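Local structure of uncharacterized protein (Staphylococcus aureus subsp. aureus, 3H04) at residues A156-P161 / D167-R172; A144-S149 / R172-V177. The protein is of unknown function but has the alpha/beta-hydrolase fold of the BD-FAE family and is probably a serine hydrolase, perhaps an esterase. All blocks are in the same frame, centred on the assembly; numbering follows the deposited sequence.

Overall arrangement
Both contacts belong to the long excursion between strands 121-125 and 212-217, which carries several short helices, and both lie far out, their centres about 20 and 21 Å from the centre of the chain. Interaction 1 folds the loop between helices 152-156 and 173-182 back on itself; interaction 2 joins helix 141-147 to helix 173-182 and encloses interaction 1 along the chain. The first buries L158 and R172 and combines an amide-to-carbonyl hydrogen bond with leucine packing. The second buries A147 and V177 and is packing alone: exposed I146 on L174 and V177, the A147 methyl on V177 O. R172 belongs to both ranges but makes contact only across interaction 1. I175 and L174 of helix 173-182 pack against L158.

Interaction 1. Residues A156-P161 / D167-R172; sequences AQLTSP and DQIAQR
L158 meets 167-172 with both its backbone carbonyl and its side chain. Its O accepts from Q168 NE2 at 2.8 Å, with an N-H...O angle of 156°; the oxygen lies close to the Q168 amide plane, but the donor stands above the L158 carbonyl plane, 57° out of it. The isobutyl group crosses the Q171 side chain at about a right angle, CD2 approaching Q171 CG at 3.4 Å and CD1 the backbone O of Q171 at the same distance. I169 adds its CG2 methyl, 4.0 Å from L158 CD2. S160 brings its CB to 4.0 Å from Q168 CD.

This is a loop closing on itself between helices 152-156 and 173-182, in the helix-bearing segment that separates strands 121-125 and 212-217 of an alpha/beta-hydrolase sheet. A type I turn from A156 to T159 shapes one limb: A156 O accepts both T159 N and T159 OG1, the latter at 2.7 Å in the carbonyl plane.

The Q168 amide is gripped at both ends, because R172 NH1 donates to its OE1 at 2.9 Å, tilted 32° from the carbonyl plane. Q168 gets there by a bend at chi2, R172 with a chain extended from CG to NE, while R172 NE bonds to M41 O and NH2 forms a salt bridge with E72. The same glutamate accepts from S160 N, and S160 OG bonds to T162 O.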
# COMPACT_ATOMS: atom_id res chain seq x y z
N ALA A 156 -8.50 -1.35 22.65
CA ALA A 156 -9.85 -1.58 22.17
C ALA A 156 -10.59 -0.25 22.05
O ALA A 156 -11.43 -0.07 21.17
CB ALA A 156 -10.58 -2.51 23.07
N GLN A 157 -10.28 0.70 22.90
CA GLN A 157 -10.97 1.99 22.83
C GLN A 157 -10.44 2.89 21.71
O GLN A 157 -10.93 4.01 21.54
CB GLN A 157 -10.96 2.70 24.19
CG GLN A 157 -11.73 1.93 25.30
CD GLN A 157 -13.19 1.56 24.89
OE1 GLN A 157 -13.54 0.38 24.83
NE2 GLN A 157 -14.00 2.57 24.58
N LEU A 158 -9.45 2.42 20.94
CA LEU A 158 -9.00 3.16 19.76
C LEU A 158 -9.66 2.66 18.49
O LEU A 158 -9.48 3.24 17.41
CB LEU A 158 -7.50 3.10 19.67
CG LEU A 158 -6.76 3.84 20.78
CD1 LEU A 158 -5.24 3.62 20.69
CD2 LEU A 158 -7.18 5.36 20.75
N THR A 159 -10.46 1.59 18.63
CA THR A 159 -11.24 1.07 17.55
C THR A 159 -12.61 1.70 17.47
O THR A 159 -13.11 2.40 18.40
CB THR A 159 -11.39 -0.49 17.62
OG1 THR A 159 -12.18 -0.84 18.74
CG2 THR A 159 -10.05 -1.15 17.73
N SER A 160 -13.24 1.44 16.34
CA SER A 160 -14.49 2.05 16.02
C SER A 160 -15.58 0.99 16.16
O SER A 160 -15.33 -0.19 15.93
CB SER A 160 -14.44 2.60 14.59
OG SER A 160 -15.71 3.10 14.21
N PRO A 161 -16.81 1.40 16.54
CA PRO A 161 -17.88 0.44 16.64
C PRO A 161 -18.35 -0.02 15.26
O PRO A 161 -18.98 -1.07 15.15
CB PRO A 161 -18.99 1.18 17.41
CG PRO A 161 -18.71 2.60 17.27
CD PRO A 161 -17.25 2.76 16.88
N ASP A 167 -8.50 6.96 9.86
CA ASP A 167 -8.46 7.12 11.31
C ASP A 167 -9.63 7.98 11.75
O ASP A 167 -9.87 9.07 11.19
CB ASP A 167 -7.15 7.80 11.81
CG ASP A 167 -5.91 7.04 11.46
OD1 ASP A 167 -6.00 5.87 11.06
OD2 ASP A 167 -4.83 7.66 11.50
N GLN A 168 -10.36 7.48 12.75
CA GLN A 168 -11.44 8.23 13.41
C GLN A 168 -10.96 8.96 14.68
O GLN A 168 -11.68 9.79 15.26
CB GLN A 168 -12.65 7.29 13.68
CG GLN A 168 -12.68 6.51 14.99
CD GLN A 168 -11.62 5.45 15.09
OE1 GLN A 168 -10.91 5.11 14.12
NE2 GLN A 168 -11.50 4.89 16.31
N ILE A 169 -9.78 8.59 15.15
CA ILE A 169 -9.12 9.19 16.30
C ILE A 169 -7.64 9.29 15.98
O ILE A 169 -7.08 8.39 15.37
CB ILE A 169 -9.39 8.34 17.58
CG1 ILE A 169 -8.97 9.07 18.87
CG2 ILE A 169 -8.77 6.94 17.48
CD1 ILE A 169 -9.85 10.20 19.31
N ALA A 170 -7.03 10.39 16.39
CA ALA A 170 -5.65 10.67 16.09
C ALA A 170 -4.75 9.51 16.45
O ALA A 170 -3.85 9.23 15.67
CB ALA A 170 -5.17 11.95 16.78
N GLN A 171 -4.98 8.80 17.58
CA GLN A 171 -3.97 7.81 17.99
C GLN A 171 -4.25 6.35 17.62
O GLN A 171 -3.73 5.41 18.18
CB GLN A 171 -3.63 7.97 19.46
CG GLN A 171 -4.65 7.67 20.38
CD GLN A 171 -5.60 8.83 20.66
OE1 GLN A 171 -5.84 9.71 19.83
NE2 GLN A 171 -6.20 8.78 21.80
N ARG A 172 -5.03 6.18 16.59
CA ARG A 172 -5.41 4.88 16.15
C ARG A 172 -4.17 4.07 15.82
O ARG A 172 -4.18 2.84 15.98
CB ARG A 172 -6.32 5.01 14.91
CG ARG A 172 -6.79 3.69 14.40
CD ARG A 172 -7.80 3.88 13.34
NE ARG A 172 -8.08 2.60 12.79
CZ ARG A 172 -9.16 1.88 13.01
NH1 ARG A 172 -10.18 2.35 13.74
NH2 ARG A 172 -9.20 0.66 12.47

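Interaction 2. Residues A144-S149 / R172-V177; sequences AKIAQS and RFLIYV
L174 and V177, one turn apart on helix 173-182, both touch the CG2 methyl of I146, which is the main bridge between the two segments. At R172 the backbone O accepts from I175 N; the guanidinium of this arginine points away from helix 141-147 and takes the CD1 methyl of I175 over one face. L174 is the first residue to reach across: its CD2 lies 4.0 Å from I146 CG2, and the two side chains cross at about a right angle. I175 and Y176 turn to other sides of the helix, the tyrosine OH bonding to D222 and R180.

V177 makes the closer apolar contact. Its CG1, anti to the backbone N (chi1 164°), comes within 3.6 Å of I146 CG2 and 3.8 Å of I146 CB. The isoleucine presents CG2 to both partners because that branch is itself anti to its backbone N, with CG1 placed beside the N (chi1 -68°). Next to this pair the methyl of A147 rests against V177 O at 3.7 Å, and the CA atoms of A147 and V177 are 6.0 Å apart, a close approach consistent with the small alanine side chain. No hydrogen bond spans the interface, and the buried surface is a modest 154 Å².

Y143, on the preceding part of helix 141-147, meets the Y176 ring edge-to-face, extending the junction between these two helices. Both belong to the helix-bearing excursion between strands 121-125 and 212-217, with helix 152-156 lying between them in sequence.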
# COMPACT_ATOMS: atom_id res chain seq x y z
N ALA A 144 7.98 -3.27 20.37
CA ALA A 144 7.71 -3.98 21.63
C ALA A 144 7.58 -3.10 22.90
O ALA A 144 6.65 -3.30 23.71
CB ALA A 144 8.79 -5.07 21.83
N LYS A 145 8.45 -2.10 23.07
CA LYS A 145 8.43 -1.28 24.31
C LYS A 145 7.11 -0.50 24.43
O LYS A 145 6.46 -0.54 25.47
CB LYS A 145 9.57 -0.27 24.37
CG LYS A 145 10.98 -0.87 24.50
CD LYS A 145 11.91 0.11 25.23
CE LYS A 145 13.36 -0.36 25.21
NZ LYS A 145 14.22 0.20 26.33
N ILE A 146 6.74 0.20 23.36
CA ILE A 146 5.51 0.96 23.36
C ILE A 146 4.34 0.01 23.51
O ILE A 146 3.39 0.31 24.28
CB ILE A 146 5.37 1.87 22.10
CG1 ILE A 146 6.42 3.00 22.17
CG2 ILE A 146 3.97 2.52 22.04
CD1 ILE A 146 6.08 4.21 21.26
N ALA A 147 4.40 -1.13 22.82
CA ALA A 147 3.31 -2.12 22.93
C ALA A 147 3.10 -2.58 24.37
O ALA A 147 1.98 -2.68 24.83
CB ALA A 147 3.55 -3.33 21.99
N GLN A 148 4.18 -2.78 25.09
CA GLN A 148 4.14 -3.15 26.49
C GLN A 148 3.68 -2.03 27.45
O GLN A 148 3.43 -2.31 28.63
CB GLN A 148 5.54 -3.62 26.92
CG GLN A 148 5.86 -4.96 26.35
CD GLN A 148 7.32 -5.35 26.53
OE1 GLN A 148 8.02 -4.79 27.37
NE2 GLN A 148 7.78 -6.33 25.73
N SER A 149 3.58 -0.79 26.97
CA SER A 149 3.26 0.35 27.86
C SER A 149 1.78 0.69 27.75
O SER A 149 1.29 1.55 28.51
CB SER A 149 4.08 1.59 27.55
OG SER A 149 5.39 1.31 27.05
N ARG A 172 -5.03 6.18 16.59
CA ARG A 172 -5.41 4.88 16.15
C ARG A 172 -4.17 4.07 15.82
O ARG A 172 -4.18 2.84 15.98
CB ARG A 172 -6.32 5.01 14.91
CG ARG A 172 -6.79 3.69 14.40
CD ARG A 172 -7.80 3.88 13.34
NE ARG A 172 -8.08 2.60 12.79
CZ ARG A 172 -9.16 1.88 13.01
NH1 ARG A 172 -10.18 2.35 13.74
NH2 ARG A 172 -9.20 0.66 12.47
N PHE A 173 -3.11 4.73 15.37
CA PHE A 173 -1.89 4.00 15.01
C PHE A 173 -1.29 3.11 16.11
O PHE A 173 -0.58 2.13 15.80
CB PHE A 173 -0.86 4.94 14.44
CG PHE A 173 -0.02 5.54 15.42
CD1 PHE A 173 1.09 4.86 15.85
CD2 PHE A 173 -0.33 6.77 15.98
CE1 PHE A 173 1.88 5.34 16.75
CE2 PHE A 173 0.55 7.28 16.94
CZ PHE A 173 1.64 6.55 17.32
N LEU A 174 -1.65 3.37 17.38
CA LEU A 174 -1.19 2.51 18.46
C LEU A 174 -1.73 1.10 18.37
O LEU A 174 -1.13 0.21 18.92
CB LEU A 174 -1.55 3.09 19.83
CG LEU A 174 -0.79 4.35 20.20
CD1 LEU A 174 -1.45 4.99 21.45
CD2 LEU A 174 0.71 4.09 20.41
N ILE A 175 -2.87 0.92 17.70
CA ILE A 175 -3.41 -0.43 17.45
C ILE A 175 -2.39 -1.26 16.65
O ILE A 175 -2.16 -2.45 16.94
CB ILE A 175 -4.72 -0.40 16.67
CG1 ILE A 175 -5.83 0.35 17.42
CG2 ILE A 175 -5.24 -1.85 16.38
CD1 ILE A 175 -6.99 0.67 16.39
N TYR A 176 -1.74 -0.62 15.69
CA TYR A 176 -0.72 -1.27 14.85
C TYR A 176 0.60 -1.50 15.63
O TYR A 176 1.22 -2.57 15.52
CB TYR A 176 -0.45 -0.44 13.60
CG TYR A 176 0.72 -0.95 12.78
CD1 TYR A 176 0.58 -2.13 12.00
CD2 TYR A 176 1.94 -0.36 12.84
CE1 TYR A 176 1.62 -2.67 11.31
CE2 TYR A 176 3.02 -0.85 12.07
CZ TYR A 176 2.85 -2.01 11.30
OH TYR A 176 3.85 -2.63 10.53
N VAL A 177 1.03 -0.51 16.40
CA VAL A 177 2.22 -0.65 17.24
C VAL A 177 2.03 -1.83 18.19
O VAL A 177 2.93 -2.69 18.38
CB VAL A 177 2.46 0.67 18.05
CG1 VAL A 177 3.42 0.42 19.19
CG2 VAL A 177 3.06 1.83 17.13